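Long-range contact in hydroxyethylphosphonate dioxygenase (Streptomyces albus, PDB 6B9R), which probably uses a non-haem iron centre and dioxygen to cleave the carbon-carbon bond of 2-hydroxyethylphosphonate, giving hydroxymethylphosphonate: residues G85-V91 with G393-I399. Numbering follows the deposited sequence.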
loop_
_atom_site.group_PDB
_atom_site.type_symbol
_atom_site.label_atom_id
_atom_site.label_comp_id
_atom_site.label_asym_id
_atom_site.label_seq_id
_atom_site.Cartn_x
_atom_site.Cartn_y
_atom_site.Cartn_z
ATOM N N GLY A 85 2.142 15.942 -16.740
ATOM C CA GLY A 85 2.660 14.604 -16.580
ATOM C C GLY A 85 4.163 14.549 -16.386
ATOM O O GLY A 85 4.692 13.519 -15.946
ATOM N N LEU A 86 4.850 15.633 -16.705
ATOM C CA LEU A 86 6.274 15.811 -16.474
ATOM C C LEU A 86 6.449 17.274 -16.097
ATOM O O LEU A 86 5.781 18.144 -16.661
ATOM C CB LEU A 86 7.101 15.449 -17.724
ATOM C CG LEU A 86 8.637 15.401 -17.642
ATOM C CD1 LEU A 86 9.249 14.369 -18.626
ATOM C CD2 LEU A 86 9.254 16.784 -17.901
ATOM N N ARG A 87 7.299 17.547 -15.116
ATOM C CA ARG A 87 7.586 18.930 -14.761
ATOM C C ARG A 87 9.078 19.088 -14.505
ATOM O O ARG A 87 9.699 18.234 -13.866
ATOM C CB ARG A 87 6.788 19.381 -13.532
ATOM C CG ARG A 87 7.131 20.790 -13.071
ATOM C CD ARG A 87 6.211 21.275 -11.939
ATOM N NE ARG A 87 5.710 20.192 -11.086
ATOM C CZ ARG A 87 6.392 19.623 -10.095
ATOM N NH1 ARG A 87 7.632 20.005 -9.811
ATOM N NH2 ARG A 87 5.827 18.657 -9.384
ATOM N N MET A 88 9.643 20.181 -15.007
ATOM C CA MET A 88 11.055 20.471 -14.831
ATOM C C MET A 88 11.237 21.488 -13.717
ATOM O O MET A 88 10.379 22.344 -13.483
ATOM C CB MET A 88 11.679 21.002 -16.127
ATOM C CG MET A 88 11.444 20.075 -17.296
ATOM S SD MET A 88 12.086 20.687 -18.868
ATOM C CE MET A 88 11.763 19.219 -19.844
ATOM N N MET A 89 12.376 21.391 -13.045
ATOM C CA MET A 89 12.814 22.382 -12.079
ATOM C C MET A 89 14.176 22.913 -12.504
ATOM O O MET A 89 15.033 22.145 -12.956
ATOM C CB MET A 89 12.890 21.768 -10.688
ATOM C CG MET A 89 13.232 22.779 -9.613
ATOM S SD MET A 89 13.216 22.007 -7.995
ATOM C CE MET A 89 13.595 23.447 -6.997
ATOM N N ARG A 90 14.378 24.224 -12.376
ATOM C CA ARG A 90 15.574 24.868 -12.903
ATOM C C ARG A 90 16.617 25.088 -11.809
ATOM O O ARG A 90 16.284 25.283 -10.636
ATOM C CB ARG A 90 15.239 26.221 -13.544
ATOM C CG ARG A 90 14.112 26.188 -14.573
ATOM C CD ARG A 90 14.446 25.263 -15.727
ATOM N NE ARG A 90 13.358 25.201 -16.699
ATOM C CZ ARG A 90 13.357 24.400 -17.760
ATOM N NH1 ARG A 90 14.385 23.592 -17.971
ATOM N NH2 ARG A 90 12.326 24.400 -18.599
ATOM N N VAL A 91 17.883 25.100 -12.226
ATOM C CA VAL A 91 19.021 25.435 -11.375
ATOM C C VAL A 91 18.741 26.654 -10.512
ATOM O O VAL A 91 19.016 26.647 -9.306
ATOM C CB VAL A 91 20.279 25.690 -12.223
ATOM C CG1 VAL A 91 21.384 26.294 -11.367
ATOM C CG2 VAL A 91 20.740 24.423 -12.851
ATOM N N GLY A 393 22.189 20.617 -14.430
ATOM C CA GLY A 393 21.730 20.961 -13.104
ATOM C C GLY A 393 20.230 21.098 -12.966
ATOM O O GLY A 393 19.743 21.214 -11.835
ATOM N N ASP A 394 19.491 21.128 -14.078
ATOM C CA ASP A 394 18.035 21.061 -14.032
ATOM C C ASP A 394 17.589 19.644 -13.663
ATOM O O ASP A 394 18.327 18.668 -13.829
ATOM C CB ASP A 394 17.418 21.437 -15.389
ATOM C CG ASP A 394 17.484 22.926 -15.702
ATOM O OD1 ASP A 394 17.945 23.721 -14.861
ATOM O OD2 ASP A 394 17.055 23.296 -16.819
ATOM N N SER A 395 16.360 19.527 -13.161
ATOM C CA SER A 395 15.829 18.218 -12.817
ATOM C C SER A 395 14.386 18.122 -13.302
ATOM O O SER A 395 13.778 19.115 -13.718
ATOM C CB SER A 395 15.932 17.952 -11.303
ATOM O OG SER A 395 15.420 19.060 -10.560
ATOM N N ALA A 396 13.838 16.910 -13.271
ATOM C CA ALA A 396 12.452 16.740 -13.684
ATOM C C ALA A 396 11.810 15.618 -12.886
ATOM O O ALA A 396 12.481 14.693 -12.418
ATOM C CB ALA A 396 12.328 16.449 -15.185
ATOM N N TYR A 397 10.496 15.723 -12.737
ATOM C CA TYR A 397 9.670 14.690 -12.140
ATOM C C TYR A 397 8.685 14.193 -13.190
ATOM O O TYR A 397 8.117 14.999 -13.934
ATOM C CB TYR A 397 8.915 15.222 -10.919
ATOM C CG TYR A 397 7.813 14.287 -10.551
ATOM C CD1 TYR A 397 8.097 13.037 -10.009
ATOM C CD2 TYR A 397 6.488 14.622 -10.792
ATOM C CE1 TYR A 397 7.092 12.156 -9.695
ATOM C CE2 TYR A 397 5.468 13.744 -10.477
ATOM C CZ TYR A 397 5.775 12.517 -9.927
ATOM O OH TYR A 397 4.763 11.637 -9.628
ATOM N N VAL A 398 8.493 12.868 -13.259
ATOM C CA VAL A 398 7.618 12.225 -14.238
ATOM C C VAL A 398 6.679 11.269 -13.514
ATOM O O VAL A 398 7.135 10.430 -12.730
ATOM C CB VAL A 398 8.419 11.452 -15.305
ATOM C CG1 VAL A 398 7.535 11.142 -16.519
ATOM C CG2 VAL A 398 9.707 12.214 -15.718
ATOM N N ILE A 399 5.375 11.386 -13.776
ATOM C CA ILE A 399 4.397 10.473 -13.179
ATOM C C ILE A 399 4.480 9.123 -13.882
ATOM O O ILE A 399 5.013 9.037 -15.006
ATOM C CB ILE A 399 2.957 11.027 -13.247
ATOM C CG1 ILE A 399 2.418 11.021 -14.688
ATOM C CG2 ILE A 399 2.880 12.393 -12.575
ATOM C CD1 ILE A 399 0.890 11.382 -14.786
#
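D394 puts its two carboxylate oxygens to different uses against R90 and V91. D394 OD1 takes the backbone N of V91 at 3.0 Å, met nearly along its own C-O direction, at the first turn of helix 91-96. D394 OD2 receives R90 NH1 at 2.9 Å in a salt bridge. The nitrogen gives an N-H lying in the guanidinium plane but reaches the carboxylate from above, 44° out of plane. The two flat groups stand 58° apart. R90 gets there by a bend at chi2 (-60°), which lays R90 CD 3.4 Å from D394 OD2 and brings one guanidinium face over M88 CB. R389 O also binds NH1, and E391 N also binds OD2. Beside this, V91 CG2 sits 3.4 Å from G393 C, so close that a CB on G393 would run into it.

Farther along, strands 86-89 and 395-398 run antiparallel, joined by paired backbone bonds at R87-Y397 and M89-S395; I399 N to G85 O adds one more. On one face L86 straddles its neighbours, L86 CD1 against V398 CG2 at 3.6 Å and CD2 against A396 CB. On the other, R87 NH2 lies obliquely 4.3 Å from Y397 CD2, its charge met by D81, with M116 O as a further partner.

An alanine at D394 takes away both oxygens, which would probably leave V91 N without this acceptor and the R90 charge without its carboxylate, its guanidinium held at NH1 by R389 O but freer to swing. The backbone bonds attach 86-89 to 395-398 as the outermost strand, within this chain, of an antiparallel sheet, while one aspartate just before strand 395-398 holds the first backbone N-H of helix 91-96 and the side chain of R90, the residue at that helix's N-cap position.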